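Local coordinates for protein NAD-dependent L-serine dehydrogenase (Pseudomonas aeruginosa, PDB 3OBB) that catalyses the NAD-dependent oxidation of L-serine and methyl-L-serine, with low activity toward beta-hydroxyisobutyrate, and is possibly involved in serine catabolism, at residues A[76-81]-A[104-109]; A[110-115]-A[140-145]; A[181-186]-A[213-218]; A[207-212]-A[217-222]. One frame throughout, in Å; residues are numbered along the deposited sequence. Where two conformers were deposited one is given.

Contact 1. Residues A[76-81]-A[104-109]; sequences LYLDDD and ARKIHA
Leu78, near the C-terminal end of its helix, reaches across to Ile107 and Lys106 on helix 101-112. Its CB already points at the neighbouring helix, and CG, set anti to the carbonyl carbon (chi1 -76°), comes within 4.0 Å of Ile107 CG1. From there the side chain forks. The CD1 branch lies against the base of the Lys106 chain, with CD1 3.7 Å from Lys106 CG, while the CD2 branch approaches the backbone of the same helix, 4.2 Å from Ile107 CA. Lys106 bends at chi2 and chi4, which brings its ammonium end back over the leucine, Lys106 NZ standing 3.8 Å from Leu78 CD1; the charge itself is met by a salt bridge to Glu74, one turn earlier on helix 70-78. Ile107 serves a second neighbour with its other branch, CG2 lying 4.2 Å from Tyr77 CB. The tyrosine runs on toward the sheet of the Rossmann-type NAD-binding domain, touching Val93 and Glu95, and its hydroxyl is hydrogen-bonded to Ser65. Two helices that flank this sheet are thus joined without any hydrogen bond between the two segments: aliphatic branches make the contact, and the lysine contributes its CG methylene to it while its charge is paired with Glu74.

Contact 2. Residues A[110-115]-A[140-145]; sequences AARERG and GGDAEA
Arg112 and Asp142 meet from opposite directions in a two-pronged salt bridge. The guanidinium grips the carboxylate end-on, each terminal nitrogen taking one oxygen: Arg112 NH1 donates to Asp142 OD2 at 2.7 Å, and Arg112 NH2 to Asp142 OD1 at 3.0 Å. Both oxygens lie close to the guanidinium plane, but the carboxylate is turned, the two planes standing 45° apart. As a result OD1 is approached on its syn side, whereas OD2 is met from above the carboxylate plane. The arginine spans the distance with a chain extended from CG to NE, and NE makes a further salt bridge to Asp166, a second hold on the guanidinium. In the Rossmann-type NAD-binding domain this pair links the C-terminal end of helix 101-112 to the start of helix 143-156. Asp142 occupies the N-cap position of the latter helix, yet its side chain makes no capping bond and is turned to the arginine instead. Behind Arg112, the helix closes in a Schellman motif with Gly115 at C-prime, its N bonded to Arg112 O at 2.8 Å. On the other side, Gly141, which precedes the aspartate, is held by backbone hydrogen bonding to Gly164, and Gly140 by the same means to Asp120.

Contact 3. Residues A[181-186]-A[213-218]; sequences AVLMIG and GGNWAL
Ala217 CB sits against Leu183 and Met184 (selenomethionine), where the first turn of helix 216-220 lies on the long helix 168-196 of the all-helical C-terminal domain. The backbones come close here, the CA atoms of Met184 and Ala217 being 5.9 Å apart, an approach that the small alanine side chain permits. Leu183 takes an uncommon conformation for a helix, with CG between the backbone N and the carbonyl carbon (chi1 60°). This places CD1 3.6 Å from Ala217 CB and, on the same branch, 3.3 Å from Asn215 OD1. Met184 leaves its helix pointing to the flank, but bends at chi2 and chi3 bring SE and then the terminal methyl round to the alanine, CE ending 3.9 Å from Ala217 CB. Asn215 is the N-cap of helix 216-220. Its chi1 of 67° folds the amide back over the start of the helix, so that OD1 accepts from Leu218 N at 3.2 Å and, weakly, from Ala217 N. The leucine methyl lies beside this capping oxygen, which holds one sound and one weak N-H bond. The amide's rotation is fixed from its other end as well, because ND2 bonds to Thr187 OG1 on helix 168-196 and to a backbone carbonyl. Leu179 of the second subunit packs on the same asparagine, placing the cap at the interface with that subunit. In the second ND2 bond, Asn215 ND2 lies 3.1 Å from Gly213 O, nearly along the C=O axis at 165°.

Contact 4. Residues A[207-212]-A[217-222]; sequences IMRRSS and ALEVYN
The last turn of helix 201-209 and the short helix 216-220 approach most closely at Arg209 and Leu218, whose CA atoms are 5.3 Å apart. After Arg209 the chain leaves the helix, while Ser211 folds back so that its OG donates to Ile207 O at 2.6 Å. Leu218, with CG anti to its carbonyl carbon, fills the angle between Met208 and Arg209: CD1 is 3.7 Å from Met208 CB, and CD2 faces the methyl of this selenomethionine, the two side chains crossing at about a right angle. Lower down, the CB atoms of Leu218 and Arg209 lie 3.9 Å apart. Two successive helices of the C-terminal domain, joined by a short connection, pack against each other through Leu218, and their buried side rests on helix 168-196, where Met191 touches Met208 and Thr187 touches Leu218. Toward solvent, Glu219 crosses the aliphatic part of Arg209. Its chain bends at chi2 (-76°) and carries OE1 to 3.2 Å from Arg209 CG, whereas the charged groups remain beyond salt-bridge range, Arg209 NH1 being 4.4 Å from Glu219 OE1. The guanidinium and carboxylate planes are 78° apart; the arginine chain bends at chi3, and Arg210 CG stands on one side of the guanidinium, offset toward its rim. A water links the two segments instead, donating to Arg209 O at 2.7 Å and also to Glu219 OE1. Ser211 and Ser212 in the connection are met by Asn176 of the second subunit.

From the N terminus, contact 1 closes first, a loop of 22 residues that includes strand 92-95 between helix 70-78 and helix 101-112. Contact 2 follows in series: the same helix 101-112 is tied at its far end to helix 143-156, enclosing strands 117-124 and 135-140, and Leu78 CD2 touches Ala110 CB where the two contacts adjoin. Helix 168-196 then leads into the C-terminal domain, on the opposite side of the chain's centre. There contact 3 closes a loop of 26 residues, within which contact 4 begins; contact 4 closes a four-residue connection, shares Ala217 and Leu218 on helix 216-220 with contact 3 and runs four residues beyond it, so their spans overlap.

Contact 1. Residues A[76-81]-A[104-109]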
loop_
_atom_site.group_PDB
_atom_site.type_symbol
_atom_site.label_atom_id
_atom_site.label_comp_id
_atom_site.label_asym_id
_atom_site.label_seq_id
_atom_site.Cartn_x
_atom_site.Cartn_y
_atom_site.Cartn_z
ATOM N N LEU A 76 -13.449 30.328 -13.442
ATOM C CA LEU A 76 -14.150 31.547 -13.042
ATOM C C LEU A 76 -13.257 32.775 -13.144
ATOM O O LEU A 76 -13.658 33.780 -13.723
ATOM C CB LEU A 76 -14.676 31.436 -11.613
ATOM C CG LEU A 76 -15.392 32.649 -11.016
ATOM C CD1 LEU A 76 -16.805 32.718 -11.539
ATOM C CD2 LEU A 76 -15.397 32.578 -9.501
ATOM N N TYR A 77 -12.054 32.689 -12.579
ATOM C CA TYR A 77 -11.137 33.827 -12.493
ATOM C C TYR A 77 -10.351 34.131 -13.764
ATOM O O TYR A 77 -9.938 35.262 -13.954
ATOM C CB TYR A 77 -10.110 33.600 -11.383
ATOM C CG TYR A 77 -10.547 34.006 -10.004
ATOM C CD1 TYR A 77 -10.973 33.048 -9.091
ATOM C CD2 TYR A 77 -10.498 35.336 -9.596
ATOM C CE1 TYR A 77 -11.360 33.402 -7.811
ATOM C CE2 TYR A 77 -10.879 35.706 -8.321
ATOM C CZ TYR A 77 -11.311 34.721 -7.424
ATOM O OH TYR A 77 -11.711 35.053 -6.153
ATOM N N LEU A 78 -10.135 33.118 -14.603
ATOM C CA LEU A 78 -9.114 33.160 -15.651
ATOM C C LEU A 78 -9.614 33.248 -17.098
ATOM O O LEU A 78 -8.900 33.756 -17.976
ATOM C CB LEU A 78 -8.182 31.946 -15.522
ATOM C CG LEU A 78 -7.126 31.937 -14.414
ATOM C CD1 LEU A 78 -6.129 30.807 -14.620
ATOM C CD2 LEU A 78 -6.379 33.251 -14.391
ATOM N N ASP A 79 -10.832 32.773 -17.340
ATOM C CA ASP A 79 -11.291 32.450 -18.699
ATOM C C ASP A 79 -11.295 33.540 -19.779
ATOM O O ASP A 79 -11.610 33.225 -20.932
ATOM C CB ASP A 79 -12.659 31.755 -18.659
ATOM C CG ASP A 79 -12.550 30.255 -18.399
ATOM O OD1 ASP A 79 -11.455 29.781 -18.014
ATOM O OD2 ASP A 79 -13.572 29.551 -18.576
ATOM N N ASP A 80 -10.953 34.788 -19.431
ATOM C CA ASP A 80 -10.754 35.889 -20.428
ATOM C C ASP A 80 -11.991 36.779 -20.649
ATOM O O ASP A 80 -12.128 37.429 -21.684
ATOM C CB ASP A 80 -10.269 35.337 -21.782
ATOM C CG ASP A 80 -9.332 36.284 -22.504
ATOM O OD1 ASP A 80 -9.768 36.946 -23.476
ATOM O OD2 ASP A 80 -8.154 36.358 -22.090
ATOM N N ASP A 81 -12.868 36.796 -19.647
ATOM C CA ASP A 81 -14.173 37.449 -19.678
ATOM C C ASP A 81 -14.650 37.531 -18.212
ATOM O O ASP A 81 -15.677 36.950 -17.822
ATOM C CB ASP A 81 -15.144 36.628 -20.535
ATOM C CG ASP A 81 -14.909 35.118 -20.406
ATOM O OD1 ASP A 81 -15.593 34.463 -19.594
ATOM O OD2 ASP A 81 -14.029 34.589 -21.110
ATOM N N ALA A 104 -3.469 27.326 -8.244
ATOM C CA ALA A 104 -3.332 28.570 -7.463
ATOM C C ALA A 104 -2.220 29.500 -7.953
ATOM O O ALA A 104 -2.360 30.722 -7.884
ATOM C CB ALA A 104 -3.109 28.260 -6.006
ATOM N N ARG A 105 -1.099 28.933 -8.384
ATOM C CA ARG A 105 -0.000 29.743 -8.928
ATOM C C ARG A 105 -0.410 30.402 -10.240
ATOM O O ARG A 105 -0.094 31.571 -10.494
ATOM C CB ARG A 105 1.255 28.896 -9.171
ATOM C CG ARG A 105 1.956 28.507 -7.900
ATOM C CD ARG A 105 3.194 27.676 -8.144
ATOM N NE ARG A 105 3.299 26.775 -7.005
ATOM C CZ ARG A 105 3.219 25.450 -7.063
ATOM N NH1 ARG A 105 3.104 24.817 -8.224
ATOM N NH2 ARG A 105 3.316 24.764 -5.942
ATOM N N LYS A 106 -1.084 29.620 -11.076
ATOM C CA LYS A 106 -1.626 30.077 -12.346
ATOM C C LYS A 106 -2.549 31.286 -12.141
ATOM O O LYS A 106 -2.377 32.323 -12.800
ATOM C CB LYS A 106 -2.349 28.913 -13.028
ATOM C CG LYS A 106 -2.765 29.167 -14.432
ATOM C CD LYS A 106 -2.244 28.073 -15.377
ATOM C CE LYS A 106 -3.106 28.012 -16.641
ATOM N NZ LYS A 106 -4.555 27.795 -16.263
ATOM N N ILE A 107 -3.511 31.165 -11.223
ATOM C CA ILE A 107 -4.351 32.304 -10.861
ATOM C C ILE A 107 -3.502 33.435 -10.270
ATOM O O ILE A 107 -3.701 34.585 -10.637
ATOM C CB ILE A 107 -5.534 31.933 -9.902
ATOM C CG1 ILE A 107 -6.456 30.900 -10.563
ATOM C CG2 ILE A 107 -6.383 33.149 -9.596
ATOM C CD1 ILE A 107 -7.192 29.977 -9.577
ATOM N N HIS A 108 -2.566 33.118 -9.366
ATOM C CA HIS A 108 -1.704 34.157 -8.759
ATOM C C HIS A 108 -0.992 35.031 -9.802
ATOM O O HIS A 108 -0.964 36.262 -9.685
ATOM C CB HIS A 108 -0.645 33.547 -7.835
ATOM C CG HIS A 108 -1.027 33.535 -6.383
ATOM N ND1 HIS A 108 -0.982 34.661 -5.593
ATOM C CD2 HIS A 108 -1.403 32.523 -5.569
ATOM C CE1 HIS A 108 -1.322 34.350 -4.359
ATOM N NE2 HIS A 108 -1.585 33.056 -4.316
ATOM N N ALA A 109 -0.416 34.376 -10.811
ATOM C CA ALA A 109 0.359 35.039 -11.852
ATOM C C ALA A 109 -0.520 35.917 -12.717
ATOM O O ALA A 109 -0.120 37.033 -13.103
ATOM C CB ALA A 109 1.108 34.006 -12.724
#

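Contact 2. Residues A[110-115]-A[140-145]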
loop_
_atom_site.group_PDB
_atom_site.type_symbol
_atom_site.label_atom_id
_atom_site.label_comp_id
_atom_site.label_asym_id
_atom_site.label_seq_id
_atom_site.Cartn_x
_atom_site.Cartn_y
_atom_site.Cartn_z
ATOM N N ALA A 110 -1.707 35.417 -13.051
ATOM C CA ALA A 110 -2.627 36.220 -13.840
ATOM C C ALA A 110 -3.039 37.450 -13.026
ATOM O O ALA A 110 -3.041 38.555 -13.555
ATOM C CB ALA A 110 -3.820 35.409 -14.301
ATOM N N ALA A 111 -3.323 37.265 -11.733
ATOM C CA ALA A 111 -3.615 38.394 -10.843
ATOM C C ALA A 111 -2.496 39.441 -10.814
ATOM O O ALA A 111 -2.778 40.639 -10.885
ATOM C CB ALA A 111 -3.915 37.920 -9.458
ATOM N N ARG A 112 -1.239 38.998 -10.714
ATOM C CA ARG A 112 -0.095 39.917 -10.748
ATOM C C ARG A 112 0.038 40.631 -12.078
ATOM O O ARG A 112 0.233 41.849 -12.108
ATOM C CB ARG A 112 1.224 39.199 -10.454
ATOM C CG ARG A 112 1.438 38.920 -8.996
ATOM C CD ARG A 112 2.741 38.177 -8.782
ATOM N NE ARG A 112 2.787 37.542 -7.467
ATOM C CZ ARG A 112 3.109 38.188 -6.349
ATOM N NH1 ARG A 112 3.130 37.536 -5.197
ATOM N NH2 ARG A 112 3.404 39.488 -6.383
ATOM N N GLU A 113 -0.053 39.861 -13.167
ATOM C CA GLU A 113 0.049 40.368 -14.548
ATOM C C GLU A 113 -0.917 41.537 -14.806
ATOM O O GLU A 113 -0.873 42.169 -15.866
ATOM C CB GLU A 113 -0.217 39.214 -15.532
ATOM C CG GLU A 113 -0.047 39.535 -17.014
ATOM C CD GLU A 113 1.390 39.789 -17.409
ATOM O OE1 GLU A 113 2.243 38.894 -17.193
ATOM O OE2 GLU A 113 1.669 40.885 -17.953
ATOM N N ARG A 114 -1.739 41.841 -13.803
ATOM C CA ARG A 114 -2.862 42.757 -13.912
ATOM C C ARG A 114 -2.880 43.843 -12.785
ATOM O O ARG A 114 -3.751 44.774 -12.612
ATOM C CB ARG A 114 -4.151 41.896 -13.917
ATOM C CG ARG A 114 -5.475 42.632 -13.839
ATOM C CD ARG A 114 -6.624 41.686 -14.184
ATOM N NE ARG A 114 -6.768 41.552 -15.639
ATOM C CZ ARG A 114 -6.566 40.401 -16.308
ATOM N NH1 ARG A 114 -6.707 40.431 -17.646
ATOM N NH2 ARG A 114 -6.229 39.227 -15.651
ATOM N N GLY A 115 -1.937 43.654 -11.802
ATOM C CA GLY A 115 -1.786 44.619 -10.702
ATOM C C GLY A 115 -2.515 44.316 -9.389
ATOM O O GLY A 115 -2.617 45.183 -8.516
ATOM N N GLY A 140 -0.608 31.642 1.232
ATOM C CA GLY A 140 0.498 31.921 0.331
ATOM C C GLY A 140 0.357 33.290 -0.316
ATOM O O GLY A 140 -0.758 33.726 -0.592
ATOM N N GLY A 141 1.491 33.958 -0.560
ATOM C CA GLY A 141 1.507 35.300 -1.153
ATOM C C GLY A 141 2.427 36.288 -0.461
ATOM O O GLY A 141 3.159 35.928 0.454
ATOM N N ASP A 142 2.374 37.546 -0.909
ATOM C CA ASP A 142 3.232 38.619 -0.388
ATOM C C ASP A 142 2.826 38.997 1.029
ATOM O O ASP A 142 1.636 39.098 1.334
ATOM C CB ASP A 142 3.165 39.864 -1.289
ATOM C CG ASP A 142 3.660 39.599 -2.701
ATOM O OD1 ASP A 142 3.445 40.455 -3.592
ATOM O OD2 ASP A 142 4.271 38.534 -2.935
ATOM N N ALA A 143 3.832 39.208 1.874
ATOM C CA ALA A 143 3.658 39.665 3.249
ATOM C C ALA A 143 2.789 40.923 3.294
ATOM O O ALA A 143 1.908 41.058 4.171
ATOM C CB ALA A 143 5.030 39.932 3.866
ATOM N N GLU A 144 3.054 41.834 2.341
ATOM C CA GLU A 144 2.247 43.042 2.131
ATOM C C GLU A 144 0.755 42.705 2.137
ATOM O O GLU A 144 -0.010 43.221 2.954
ATOM C CB GLU A 144 2.666 43.736 0.811
ATOM C CG GLU A 144 1.640 44.715 0.177
ATOM C CD GLU A 144 0.745 44.079 -0.911
ATOM O OE1 GLU A 144 -0.445 44.545 -1.046
ATOM O OE2 GLU A 144 1.220 43.124 -1.636
ATOM N N ALA A 145 0.356 41.821 1.222
ATOM C CA ALA A 145 -1.049 41.482 1.011
ATOM C C ALA A 145 -1.664 40.764 2.221
ATOM O O ALA A 145 -2.848 40.985 2.555
ATOM C CB ALA A 145 -1.208 40.670 -0.273
#

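Contact 3. Residues A[181-186]-A[213-218]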
loop_
_atom_site.group_PDB
_atom_site.type_symbol
_atom_site.label_atom_id
_atom_site.label_comp_id
_atom_site.label_asym_id
_atom_site.label_seq_id
_atom_site.Cartn_x
_atom_site.Cartn_y
_atom_site.Cartn_z
ATOM N N ALA A 181 -5.559 12.140 6.680
ATOM C CA ALA A 181 -6.201 10.964 6.158
ATOM C C ALA A 181 -5.420 9.755 6.620
ATOM O O ALA A 181 -5.983 8.761 7.046
ATOM C CB ALA A 181 -6.271 11.008 4.613
ATOM N N VAL A 182 -4.102 9.840 6.516
ATOM C CA VAL A 182 -3.211 8.769 6.969
ATOM C C VAL A 182 -3.395 8.520 8.454
ATOM O O VAL A 182 -3.523 7.360 8.864
ATOM C CB VAL A 182 -1.773 9.168 6.673
ATOM C CG1 VAL A 182 -0.756 8.296 7.425
ATOM C CG2 VAL A 182 -1.570 9.203 5.134
ATOM N N LEU A 183 -3.422 9.583 9.282
ATOM C CA LEU A 183 -3.558 9.301 10.709
ATOM C C LEU A 183 -4.932 8.772 11.093
ATOM O O LEU A 183 -5.058 8.000 12.063
ATOM C CB LEU A 183 -3.109 10.474 11.611
ATOM C CG LEU A 183 -3.803 11.778 11.491
ATOM C CD1 LEU A 183 -5.057 11.720 12.396
ATOM C CD2 LEU A 183 -2.813 12.911 11.900
HETATM N N MSE A 184 -5.938 9.177 10.329
HETATM C CA MSE A 184 -7.301 8.697 10.548
HETATM C C MSE A 184 -7.461 7.201 10.191
HETATM O O MSE A 184 -8.068 6.404 10.935
HETATM C CB MSE A 184 -8.345 9.563 9.816
HETATM C CG MSE A 184 -9.779 9.047 9.983
HETATM SE SE MSE A 184 -10.416 9.163 11.850
HETATM C CE MSE A 184 -10.767 11.051 12.013
ATOM N N ILE A 185 -6.889 6.787 9.077
ATOM C CA ILE A 185 -6.972 5.358 8.746
ATOM C C ILE A 185 -6.101 4.552 9.694
ATOM O O ILE A 185 -6.519 3.499 10.194
ATOM C CB ILE A 185 -6.608 5.095 7.274
ATOM C CG1 ILE A 185 -7.518 5.949 6.386
ATOM C CG2 ILE A 185 -6.783 3.595 6.934
ATOM C CD1 ILE A 185 -7.292 5.738 4.886
ATOM N N GLY A 186 -4.893 5.067 9.959
ATOM C CA GLY A 186 -4.020 4.482 10.952
ATOM C C GLY A 186 -4.788 4.263 12.251
ATOM O O GLY A 186 -4.764 3.171 12.809
ATOM N N GLY A 213 1.598 6.776 19.878
ATOM C CA GLY A 213 0.584 6.693 18.830
ATOM C C GLY A 213 -0.316 7.915 18.780
ATOM O O GLY A 213 -1.179 8.020 17.887
ATOM N N GLY A 214 -0.079 8.881 19.675
ATOM C CA GLY A 214 -0.967 10.037 19.799
ATOM C C GLY A 214 -1.111 10.884 18.542
ATOM O O GLY A 214 -0.128 11.136 17.813
ATOM N N ASN A 215 -2.336 11.339 18.279
ATOM C CA ASN A 215 -2.590 12.160 17.096
ATOM C C ASN A 215 -3.902 12.928 17.204
ATOM O O ASN A 215 -4.722 12.720 18.141
ATOM C CB ASN A 215 -2.531 11.308 15.826
ATOM C CG ASN A 215 -3.655 10.309 15.765
ATOM O OD1 ASN A 215 -4.787 10.685 15.559
ATOM N ND2 ASN A 215 -3.356 9.040 15.993
ATOM N N TRP A 216 -4.089 13.842 16.261
ATOM C CA TRP A 216 -5.277 14.664 16.231
ATOM C C TRP A 216 -6.589 13.848 16.263
ATOM O O TRP A 216 -7.513 14.202 16.996
ATOM C CB TRP A 216 -5.240 15.524 14.989
ATOM C CG TRP A 216 -6.324 16.576 14.930
ATOM C CD1 TRP A 216 -6.278 17.825 15.484
ATOM C CD2 TRP A 216 -7.611 16.479 14.231
ATOM N NE1 TRP A 216 -7.434 18.518 15.144
ATOM C CE2 TRP A 216 -8.259 17.719 14.386
ATOM C CE3 TRP A 216 -8.247 15.465 13.483
ATOM C CZ2 TRP A 216 -9.534 17.983 13.828
ATOM C CZ3 TRP A 216 -9.501 15.712 12.928
ATOM C CH2 TRP A 216 -10.127 16.967 13.093
ATOM N N ALA A 217 -6.669 12.755 15.496
ATOM C CA ALA A 217 -7.900 11.969 15.472
ATOM C C ALA A 217 -8.217 11.466 16.877
ATOM O O ALA A 217 -9.372 11.454 17.272
ATOM C CB ALA A 217 -7.800 10.802 14.532
ATOM N N LEU A 218 -7.181 11.024 17.597
ATOM C CA LEU A 218 -7.366 10.465 18.922
ATOM C C LEU A 218 -7.704 11.559 19.942
ATOM O O LEU A 218 -8.367 11.286 20.952
ATOM C CB LEU A 218 -6.113 9.699 19.365
ATOM C CG LEU A 218 -5.902 8.282 18.799
ATOM C CD1 LEU A 218 -4.465 7.812 19.086
ATOM C CD2 LEU A 218 -6.907 7.217 19.330
#

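Contact 4. Residues A[207-212]-A[217-222]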
loop_
_atom_site.group_PDB
_atom_site.type_symbol
_atom_site.label_atom_id
_atom_site.label_comp_id
_atom_site.label_asym_id
_atom_site.label_seq_id
_atom_site.Cartn_x
_atom_site.Cartn_y
_atom_site.Cartn_z
ATOM N N ILE A 207 -4.977 5.041 25.942
ATOM C CA ILE A 207 -3.555 4.648 25.989
ATOM C C ILE A 207 -2.788 5.240 24.810
ATOM O O ILE A 207 -1.753 5.885 24.986
ATOM C CB ILE A 207 -3.401 3.103 26.058
ATOM C CG1 ILE A 207 -3.746 2.596 27.456
ATOM C CG2 ILE A 207 -1.999 2.653 25.728
ATOM C CD1 ILE A 207 -4.136 1.124 27.503
HETATM N N MSE A 208 -3.339 5.073 23.609
HETATM C CA MSE A 208 -2.659 5.520 22.394
HETATM C C MSE A 208 -2.638 7.024 22.313
HETATM O O MSE A 208 -1.611 7.596 21.916
HETATM C CB MSE A 208 -3.272 4.907 21.135
HETATM C CG MSE A 208 -3.121 3.407 21.074
HETATM SE SE MSE A 208 -3.490 2.674 19.331
HETATM C CE MSE A 208 -5.338 3.340 19.122
ATOM N N ARG A 209 -3.744 7.668 22.713
ATOM C CA ARG A 209 -3.853 9.137 22.665
ATOM C C ARG A 209 -2.766 9.766 23.510
ATOM O O ARG A 209 -2.198 10.823 23.159
ATOM C CB ARG A 209 -5.239 9.643 23.138
ATOM C CG ARG A 209 -5.258 11.167 23.385
ATOM C CD ARG A 209 -6.616 11.731 23.855
ATOM N NE ARG A 209 -7.048 11.087 25.091
ATOM C CZ ARG A 209 -6.691 11.476 26.309
ATOM N NH1 ARG A 209 -5.924 12.565 26.444
ATOM N NH2 ARG A 209 -7.130 10.777 27.393
ATOM N N ARG A 210 -2.467 9.109 24.627
ATOM C CA ARG A 210 -1.528 9.649 25.607
ATOM C C ARG A 210 -0.086 9.144 25.397
ATOM O O ARG A 210 0.813 9.483 26.174
ATOM C CB ARG A 210 -1.981 9.273 27.013
ATOM C CG ARG A 210 -3.221 9.976 27.528
ATOM C CD ARG A 210 -2.842 10.449 28.936
ATOM N NE ARG A 210 -3.647 9.794 29.922
ATOM C CZ ARG A 210 -3.496 9.902 31.238
ATOM N NH1 ARG A 210 -2.512 10.626 31.778
ATOM N NH2 ARG A 210 -4.352 9.255 32.021
ATOM N N SER A 211 0.122 8.358 24.344
ATOM C CA SER A 211 1.414 7.756 24.072
ATOM C C SER A 211 1.944 8.112 22.676
ATOM O O SER A 211 1.451 9.057 22.034
ATOM C CB SER A 211 1.360 6.240 24.306
ATOM O OG SER A 211 0.821 5.981 25.592
ATOM N N SER A 212 2.959 7.379 22.219
ATOM C CA SER A 212 3.625 7.705 20.936
ATOM C C SER A 212 2.718 7.476 19.704
ATOM O O SER A 212 3.007 7.974 18.639
ATOM C CB SER A 212 4.953 6.960 20.815
ATOM O OG SER A 212 4.721 5.568 20.909
ATOM N N ALA A 217 -6.669 12.755 15.496
ATOM C CA ALA A 217 -7.900 11.969 15.472
ATOM C C ALA A 217 -8.217 11.466 16.877
ATOM O O ALA A 217 -9.372 11.454 17.272
ATOM C CB ALA A 217 -7.800 10.802 14.532
ATOM N N LEU A 218 -7.181 11.024 17.597
ATOM C CA LEU A 218 -7.366 10.465 18.922
ATOM C C LEU A 218 -7.704 11.559 19.942
ATOM O O LEU A 218 -8.367 11.286 20.952
ATOM C CB LEU A 218 -6.113 9.699 19.365
ATOM C CG LEU A 218 -5.902 8.282 18.799
ATOM C CD1 LEU A 218 -4.465 7.812 19.086
ATOM C CD2 LEU A 218 -6.907 7.217 19.330
ATOM N N GLU A 219 -7.270 12.794 19.681
ATOM C CA GLU A 219 -7.533 13.879 20.637
ATOM C C GLU A 219 -8.973 14.352 20.544
ATOM O O GLU A 219 -9.565 14.730 21.531
ATOM C CB GLU A 219 -6.591 15.072 20.391
ATOM C CG GLU A 219 -5.139 14.794 20.703
ATOM C CD GLU A 219 -4.875 14.791 22.206
ATOM O OE1 GLU A 219 -4.036 14.005 22.684
ATOM O OE2 GLU A 219 -5.486 15.586 22.919
ATOM N N VAL A 220 -9.536 14.337 19.337
ATOM C CA VAL A 220 -10.662 15.206 19.046
ATOM C C VAL A 220 -11.661 14.560 18.095
ATOM O O VAL A 220 -12.738 15.090 17.870
ATOM C CB VAL A 220 -10.045 16.593 18.586
ATOM C CG1 VAL A 220 -10.510 17.107 17.227
ATOM C CG2 VAL A 220 -10.026 17.659 19.755
ATOM N N TYR A 221 -11.342 13.383 17.556
ATOM C CA TYR A 221 -12.151 12.876 16.446
ATOM C C TYR A 221 -12.035 11.357 16.297
ATOM O O TYR A 221 -11.684 10.848 15.220
ATOM C CB TYR A 221 -11.643 13.533 15.172
ATOM C CG TYR A 221 -12.660 13.940 14.160
ATOM C CD1 TYR A 221 -12.932 15.298 13.955
ATOM C CD2 TYR A 221 -13.312 12.994 13.359
ATOM C CE1 TYR A 221 -13.830 15.710 13.021
ATOM C CE2 TYR A 221 -14.246 13.395 12.406
ATOM C CZ TYR A 221 -14.479 14.764 12.221
ATOM O OH TYR A 221 -15.367 15.210 11.262
ATOM N N ASN A 222 -12.328 10.638 17.375
ATOM C CA ASN A 222 -12.053 9.203 17.402
ATOM C C ASN A 222 -13.004 8.446 16.463
ATOM O O ASN A 222 -14.207 8.664 16.531
ATOM C CB ASN A 222 -12.116 8.683 18.848
ATOM C CG ASN A 222 -11.665 7.223 18.950
ATOM O OD1 ASN A 222 -12.335 6.316 18.390
ATOM N ND2 ASN A 222 -10.492 6.986 19.591
HETATM O O HOH W 1 -2.729 12.533 21.108
#